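Aminotransferase (Streptomyces pactum, PDB 4ZM4) belongs to the class-III aminotransferases, a family of fold-type-I enzymes, and binds pyridoxal-5'-phosphate. Local coordinates at residues L237-L240 against T241-G245; Y344-D347 against T348-V352; D85-A88 against K89-T93. The protein carries 1 engineered substitution. All coordinates share one frame; numbering follows the deposited sequence.

Contact 1: L237-L240 against T241-G245; sequences LREL and TGRSG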
loop_
_atom_site.group_PDB
_atom_site.type_symbol
_atom_site.label_atom_id
_atom_site.label_comp_id
_atom_site.label_asym_id
_atom_site.label_seq_id
_atom_site.Cartn_x
_atom_site.Cartn_y
_atom_site.Cartn_z
ATOM N N LEU B 237 12.903 27.378 -2.467
ATOM C CA LEU B 237 12.921 26.047 -3.058
ATOM C C LEU B 237 12.295 26.041 -4.411
ATOM O O LEU B 237 12.834 25.489 -5.366
ATOM C CB LEU B 237 12.174 25.048 -2.178
ATOM C CG LEU B 237 12.985 24.079 -1.346
ATOM C CD1 LEU B 237 12.016 23.259 -0.492
ATOM C CD2 LEU B 237 13.821 23.153 -2.237
ATOM N N ARG B 238 11.126 26.648 -4.498
ATOM C CA ARG B 238 10.397 26.804 -5.767
ATOM C C ARG B 238 11.240 27.543 -6.817
ATOM O O ARG B 238 11.166 27.249 -8.019
ATOM C CB ARG B 238 9.052 27.557 -5.519
ATOM C CG ARG B 238 8.256 27.955 -6.769
ATOM C CD ARG B 238 7.697 26.773 -7.537
ATOM N NE ARG B 238 8.695 25.957 -8.224
ATOM C CZ ARG B 238 8.431 24.846 -8.925
ATOM N NH1 ARG B 238 7.171 24.408 -9.096
ATOM N NH2 ARG B 238 9.429 24.171 -9.480
ATOM N N GLU B 239 12.007 28.539 -6.381
ATOM C CA GLU B 239 12.793 29.307 -7.333
ATOM C C GLU B 239 13.959 28.477 -7.874
ATOM O O GLU B 239 14.207 28.470 -9.059
ATOM C CB GLU B 239 13.305 30.587 -6.680
ATOM C CG GLU B 239 13.825 31.634 -7.655
ATOM C CD GLU B 239 14.391 32.843 -6.925
ATOM O OE1 GLU B 239 13.653 33.434 -6.108
ATOM O OE2 GLU B 239 15.546 33.222 -7.173
ATOM N N LEU B 240 14.680 27.811 -6.971
ATOM C CA LEU B 240 15.866 27.061 -7.351
ATOM C C LEU B 240 15.476 25.892 -8.223
ATOM O O LEU B 240 16.037 25.720 -9.296
ATOM C CB LEU B 240 16.651 26.582 -6.117
ATOM C CG LEU B 240 17.332 27.675 -5.289
ATOM C CD1 LEU B 240 17.923 27.112 -4.009
ATOM C CD2 LEU B 240 18.419 28.395 -6.059
ATOM N N THR B 241 14.468 25.130 -7.798
ATOM C CA THR B 241 13.991 24.027 -8.598
ATOM C C THR B 241 13.496 24.475 -9.990
ATOM O O THR B 241 13.832 23.845 -10.987
ATOM C CB THR B 241 12.887 23.227 -7.898
ATOM O OG1 THR B 241 11.757 24.061 -7.583
ATOM C CG2 THR B 241 13.414 22.559 -6.629
ATOM N N GLY B 242 12.737 25.570 -10.056
ATOM C CA GLY B 242 12.217 26.085 -11.334
ATOM C C GLY B 242 13.314 26.542 -12.287
ATOM O O GLY B 242 13.320 26.226 -13.463
ATOM N N ARG B 243 14.277 27.251 -11.728
ATOM C CA ARG B 243 15.432 27.722 -12.456
ATOM C C ARG B 243 16.264 26.575 -13.010
ATOM O O ARG B 243 16.827 26.692 -14.109
ATOM C CB ARG B 243 16.285 28.531 -11.483
ATOM C CG ARG B 243 17.432 29.310 -12.081
ATOM C CD ARG B 243 17.841 30.446 -11.134
ATOM N NE ARG B 243 18.996 30.129 -10.280
ATOM C CZ ARG B 243 19.358 30.845 -9.209
ATOM N NH1 ARG B 243 18.665 31.925 -8.828
ATOM N NH2 ARG B 243 20.428 30.489 -8.510
ATOM N N SER B 244 16.390 25.490 -12.235
ATOM C CA SER B 244 17.288 24.384 -12.604
ATOM C C SER B 244 16.621 23.306 -13.422
ATOM O O SER B 244 17.300 22.449 -13.975
ATOM C CB SER B 244 17.936 23.775 -11.361
ATOM O OG SER B 244 18.928 24.660 -10.811
ATOM N N GLY B 245 15.293 23.332 -13.492
ATOM C CA GLY B 245 14.548 22.295 -14.199
ATOM C C GLY B 245 14.339 21.051 -13.360
ATOM O O GLY B 245 14.091 19.981 -13.896
#

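Contact 2: Y344-D347 against T348-V352; sequences YMED and TVREV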
loop_
_atom_site.group_PDB
_atom_site.type_symbol
_atom_site.label_atom_id
_atom_site.label_comp_id
_atom_site.label_asym_id
_atom_site.label_seq_id
_atom_site.Cartn_x
_atom_site.Cartn_y
_atom_site.Cartn_z
ATOM N N TYR B 344 -6.798 26.415 21.470
ATOM C CA TYR B 344 -7.231 26.105 22.822
ATOM C C TYR B 344 -6.366 25.002 23.437
ATOM O O TYR B 344 -6.073 25.048 24.633
ATOM C CB TYR B 344 -8.717 25.744 22.864
ATOM C CG TYR B 344 -9.278 25.684 24.281
ATOM C CD1 TYR B 344 -9.278 26.816 25.100
ATOM C CD2 TYR B 344 -9.809 24.508 24.790
ATOM C CE1 TYR B 344 -9.780 26.775 26.390
ATOM C CE2 TYR B 344 -10.333 24.458 26.060
ATOM C CZ TYR B 344 -10.319 25.597 26.860
ATOM O OH TYR B 344 -10.846 25.546 28.132
ATOM N N MET B 345 -5.982 24.001 22.647
ATOM C CA MET B 345 -5.134 22.928 23.184
ATOM C C MET B 345 -3.786 23.527 23.505
ATOM O O MET B 345 -3.254 23.291 24.580
ATOM C CB MET B 345 -4.983 21.750 22.214
ATOM C CG MET B 345 -4.060 20.637 22.742
ATOM S SD MET B 345 -4.772 19.660 24.108
ATOM C CE MET B 345 -5.767 18.513 23.152
ATOM N N GLU B 346 -3.240 24.304 22.568
ATOM C CA GLU B 346 -1.961 24.952 22.793
ATOM C C GLU B 346 -1.979 25.793 24.074
ATOM O O GLU B 346 -1.108 25.611 24.925
ATOM C CB GLU B 346 -1.553 25.820 21.606
ATOM C CG GLU B 346 -0.253 26.582 21.846
ATOM C CD GLU B 346 0.213 27.397 20.656
ATOM O OE1 GLU B 346 -0.483 27.452 19.604
ATOM O OE2 GLU B 346 1.317 27.961 20.762
ATOM N N ASP B 347 -2.967 26.683 24.233
ATOM C CA ASP B 347 -3.019 27.562 25.416
ATOM C C ASP B 347 -3.126 26.755 26.719
ATOM O O ASP B 347 -2.415 27.017 27.696
ATOM C CB ASP B 347 -4.178 28.580 25.330
ATOM C CG ASP B 347 -4.044 29.558 24.140
ATOM O OD1 ASP B 347 -2.917 29.769 23.619
ATOM O OD2 ASP B 347 -5.084 30.116 23.726
ATOM N N THR B 348 -3.988 25.747 26.707
ATOM C CA THR B 348 -4.223 24.890 27.876
ATOM C C THR B 348 -2.982 24.142 28.311
ATOM O O THR B 348 -2.623 24.150 29.483
ATOM C CB THR B 348 -5.310 23.857 27.556
ATOM O OG1 THR B 348 -6.509 24.547 27.192
ATOM C CG2 THR B 348 -5.584 22.991 28.759
ATOM N N VAL B 349 -2.295 23.531 27.352
ATOM C CA VAL B 349 -1.087 22.765 27.642
ATOM C C VAL B 349 0.051 23.666 28.101
ATOM O O VAL B 349 0.742 23.321 29.051
ATOM C CB VAL B 349 -0.681 21.904 26.441
ATOM C CG1 VAL B 349 0.672 21.263 26.631
ATOM C CG2 VAL B 349 -1.742 20.836 26.201
ATOM N N ARG B 350 0.209 24.841 27.492
ATOM C CA ARG B 350 1.168 25.857 28.008
ATOM C C ARG B 350 0.929 26.247 29.486
ATOM O O ARG B 350 1.871 26.301 30.274
ATOM C CB ARG B 350 1.156 27.137 27.152
ATOM C CG ARG B 350 2.074 27.077 25.947
ATOM C CD ARG B 350 2.273 28.432 25.248
ATOM N NE ARG B 350 2.563 28.228 23.827
ATOM C CZ ARG B 350 3.724 27.786 23.331
ATOM N NH1 ARG B 350 4.764 27.542 24.125
ATOM N NH2 ARG B 350 3.855 27.590 22.023
ATOM N N GLU B 351 -0.326 26.501 29.854
ATOM C CA GLU B 351 -0.650 26.862 31.227
ATOM C C GLU B 351 -0.270 25.701 32.153
ATOM O O GLU B 351 0.366 25.903 33.184
ATOM C CB GLU B 351 -2.138 27.221 31.352
ATOM C CG GLU B 351 -2.593 27.728 32.712
ATOM C CD GLU B 351 -4.124 27.801 32.850
ATOM O OE1 GLU B 351 -4.816 28.080 31.833
ATOM O OE2 GLU B 351 -4.646 27.567 33.979
ATOM N N VAL B 352 -0.663 24.485 31.798
ATOM C CA VAL B 352 -0.435 23.340 32.685
ATOM C C VAL B 352 1.058 23.144 32.954
ATOM O O VAL B 352 1.447 22.870 34.073
ATOM C CB VAL B 352 -1.093 22.058 32.134
ATOM C CG1 VAL B 352 -0.629 20.819 32.909
ATOM C CG2 VAL B 352 -2.608 22.183 32.204
#

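Contact 3: D85-A88 against K89-T93; sequences DQFA and KGHMT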
loop_
_atom_site.group_PDB
_atom_site.type_symbol
_atom_site.label_atom_id
_atom_site.label_comp_id
_atom_site.label_asym_id
_atom_site.label_seq_id
_atom_site.Cartn_x
_atom_site.Cartn_y
_atom_site.Cartn_z
ATOM N N ASP B 85 -21.705 1.196 1.740
ATOM C CA ASP B 85 -22.546 1.138 0.557
ATOM C C ASP B 85 -21.780 0.629 -0.674
ATOM O O ASP B 85 -22.318 -0.107 -1.484
ATOM C CB ASP B 85 -23.123 2.515 0.263
ATOM C CG ASP B 85 -24.092 2.495 -0.901
ATOM O OD1 ASP B 85 -25.032 1.703 -0.827
ATOM O OD2 ASP B 85 -23.925 3.261 -1.870
ATOM N N GLN B 86 -20.535 1.051 -0.806
ATOM C CA GLN B 86 -19.697 0.608 -1.910
ATOM C C GLN B 86 -19.368 -0.876 -1.847
ATOM O O GLN B 86 -19.276 -1.525 -2.894
ATOM C CB GLN B 86 -18.389 1.408 -1.974
ATOM C CG GLN B 86 -17.759 1.383 -3.350
ATOM C CD GLN B 86 -18.764 1.816 -4.407
ATOM O OE1 GLN B 86 -19.341 2.883 -4.302
ATOM N NE2 GLN B 86 -18.962 0.984 -5.425
ATOM N N PHE B 87 -19.209 -1.402 -0.635
ATOM C CA PHE B 87 -19.026 -2.845 -0.446
ATOM C C PHE B 87 -20.225 -3.633 -0.963
ATOM O O PHE B 87 -20.079 -4.745 -1.457
ATOM C CB PHE B 87 -18.714 -3.184 1.024
ATOM C CG PHE B 87 -17.255 -3.059 1.361
ATOM C CD1 PHE B 87 -16.383 -4.103 1.092
ATOM C CD2 PHE B 87 -16.741 -1.891 1.873
ATOM C CE1 PHE B 87 -15.032 -3.976 1.362
ATOM C CE2 PHE B 87 -15.409 -1.762 2.166
ATOM C CZ PHE B 87 -14.551 -2.788 1.900
ATOM N N ALA B 88 -21.415 -3.047 -0.878
ATOM C CA ALA B 88 -22.619 -3.708 -1.345
ATOM C C ALA B 88 -22.768 -3.594 -2.850
ATOM O O ALA B 88 -23.512 -4.381 -3.446
ATOM C CB ALA B 88 -23.837 -3.133 -0.642
ATOM N N LYS B 89 -22.045 -2.656 -3.478
ATOM C CA LYS B 89 -22.177 -2.391 -4.923
ATOM C C LYS B 89 -20.979 -2.764 -5.783
ATOM O O LYS B 89 -20.955 -2.459 -6.987
ATOM C CB LYS B 89 -22.497 -0.908 -5.153
ATOM C CG LYS B 89 -23.860 -0.481 -4.635
ATOM C CD LYS B 89 -24.063 1.009 -4.827
ATOM C CE LYS B 89 -25.381 1.480 -4.198
ATOM N NZ LYS B 89 -25.428 2.965 -4.068
ATOM N N GLY B 90 -19.988 -3.443 -5.201
ATOM C CA GLY B 90 -18.719 -3.800 -5.917
ATOM C C GLY B 90 -17.609 -2.858 -5.464
ATOM O O GLY B 90 -17.650 -1.649 -5.782
ATOM N N HIS B 91 -16.634 -3.390 -4.711
ATOM C CA HIS B 91 -15.592 -2.554 -4.132
ATOM C C HIS B 91 -14.271 -2.627 -4.872
ATOM O O HIS B 91 -13.432 -1.756 -4.691
ATOM C CB HIS B 91 -15.375 -2.835 -2.655
ATOM C CG HIS B 91 -15.008 -4.249 -2.333
ATOM N ND1 HIS B 91 -15.918 -5.288 -2.341
ATOM C CD2 HIS B 91 -13.833 -4.790 -1.945
ATOM C CE1 HIS B 91 -15.315 -6.409 -1.995
ATOM N NE2 HIS B 91 -14.046 -6.137 -1.758
ATOM N N MET B 92 -14.113 -3.616 -5.760
ATOM C CA MET B 92 -12.828 -3.875 -6.396
ATOM C C MET B 92 -13.039 -4.730 -7.640
ATOM O O MET B 92 -13.179 -5.926 -7.544
ATOM C CB MET B 92 -11.927 -4.578 -5.393
ATOM C CG MET B 92 -10.438 -4.310 -5.565
ATOM S SD MET B 92 -9.823 -5.093 -7.030
ATOM C CE MET B 92 -8.173 -5.554 -6.513
ATOM N N THR B 93 -13.058 -4.106 -8.803
ATOM C CA THR B 93 -13.114 -4.817 -10.095
ATOM C C THR B 93 -11.874 -4.617 -10.986
ATOM O O THR B 93 -11.691 -5.356 -11.934
ATOM C CB THR B 93 -14.291 -4.317 -10.948
ATOM O OG1 THR B 93 -14.046 -2.945 -11.338
ATOM C CG2 THR B 93 -15.608 -4.447 -10.144
#

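Contact 1: L237-L240 against T241-G245
Thr-241 holds OG1 between its backbone N and carbonyl carbon (chi1 59°), and Arg-238 folds its chain at chi2 (67°) and again at chi3 (-70°), which brings the guanidinium forward along the helix to that hydroxyl. Both residues lie on helix 233-244, the helix of the beta-alpha-beta crossover between strands 212-217 and 247-251. The Thr-241 hydroxyl donates to Leu-237 O at 2.8 Å, while Thr-241 N reaches the same oxygen at 3.0 Å from the other face of its carbonyl plane. Leu-237 O is thus gripped twice, and the hydroxyl of the buried threonine finds its acceptor in the backbone. Arg-238 NH2 then adds a weak bond to Thr-241 OG1 at 3.0 Å, the two side chains crossing at about a right angle. The main partner of the guanidinium is Asp-273, a salt bridge from the same NH2, and NH1 donates to Glu-271 O.

On the outer face, Glu-239 OE2 and Arg-243 NH1 form a long salt bridge at 3.8 Å. Leu-240 and Arg-243 run side by side in the same direction, and Leu-237 and Leu-240 pack on Leu-201 of the neighbouring helix 198-208. The helix ends just before Gly-245, which turns to positive phi. Across the last turn, Ser-244 N bonds to Leu-240 O at 3.0 Å, and Leu-240 CD2 lies 3.8 Å from Arg-243 NH2, over one guanidinium face.

Contact 2: Y344-D347 against T348-V352
Tyr-344 O is gripped twice by Thr-348, through OG1 at 2.6 Å and through the backbone N at 3.0 Å, the two donors arriving from opposite faces of the carbonyl plane. The threonine hydroxyl sits beside its own backbone N (chi1 -59°), which turns it back toward the preceding turn. The same OG1 lies over the centre of the Tyr-344 ring, 4.0 Å from CZ, so one residue offers it both a carbonyl acceptor and an aromatic face. Tyr-344 OH points on to Asp-433, its stronger polar partner, and the ring packs on Arg-429 and Ile-432 of helix 429-444.

One residue further round the helix, the buried flank is apolar. Met-345, bent at chi2 and chi3, places SD 3.9 Å from Val-349 CG2, and both side chains touch Trp-421.

Glu-346 and Arg-350 extend side by side in the same direction. Glu-346 OE2 takes a nearly straight bond from Arg-350 NH2 at 2.9 Å (N-H...O 161°) and a weak one from Arg-350 NE at 3.3 Å. The oxygen lies at the edge of the guanidinium, in its plane, but is met on its anti side, and the two flat groups are turned 54° apart. OE1 of the same carboxylate forms a salt bridge with Arg-364, so the glutamate is held between two arginines. Such i to i+4 pairings, polar on one flank and apolar on the other, are typical of an amphipathic helix, here 334-355, packed against the three-stranded antiparallel sheet and helix 429-444 of the C-terminal part of this fold-type-I enzyme.

Contact 3: D85-A88 against K89-T93
Phe-87 lays its ring obliquely over that of His-91, with the centroids 4.6 Å apart and the planes inclined at 31°. CE1 of Phe-87 does the closest touching: it lies over one face of the imidazole, toward the rim, 3.6 Å from His-91 CD2. His-91 adopts the first torsion that sets CG between its backbone N and carbonyl carbon (chi1 58°), and this turns the imidazole back along the chain toward the phenylalanine four residues earlier. Both rings also pack on Ala-316 of helix 315-329. The imidazole faces the second subunit as well, where NE2 bonds to Gly-283 O of that subunit and the ring makes an edge-to-face contact with His-70 of the second subunit; Phe-87 packs on Leu-80 of that subunit.

Between Phe-87 and His-91 the chain leaves helix 77-89 and enters the loop that leads to helix 98-110, with Gly-90 the first residue to depart from helical angles and the one that takes positive phi. At this C-terminal helix end Lys-89 N bonds to Gln-86 O at 3.0 Å, from well above the carbonyl plane. The side chain of Gln-86 ties down the peptide that follows Gly-90: bent at chi2, it directs NE2 to Gly-90 O at 3.0 Å in an almost straight bond (171°), with the acceptor in the plane of the amide. Its OE1 accepts from Arg-319 NH1, which fixes the amide from the other end.

The charged side of the turn belongs to Asp-85 and Lys-89. The lysine chain, extended beyond CG, runs back past Asp-85 O and brings NZ to Asp-85 OD2 at 2.7 Å, on the syn lone pair. That oxygen also forms a salt bridge with Arg-319, and the two nearby positive charges would be expected to stabilise the ionised carboxylate.

How the contacts relate
All three contacts are local, each made along one helix or round its end; none touches another, the closest pair, contacts 1 and 2, having nearest atoms about 24 Å apart. Contact 1 sits at the end of a crossover helix beside the seven-stranded sheet, contact 2 within a helix beside the three-stranded sheet. Both stay within one subunit, show three exposed residues each and share a threonine whose hydroxyl returns to the carbonyl four residues back. Contact 3, with four of seven touching residues buried, lies at the subunit interface and rests instead on an aromatic pair and a glutamine-to-backbone bond. The salt bridge between the segments is long in contact 1 and short in contacts 2 and 3.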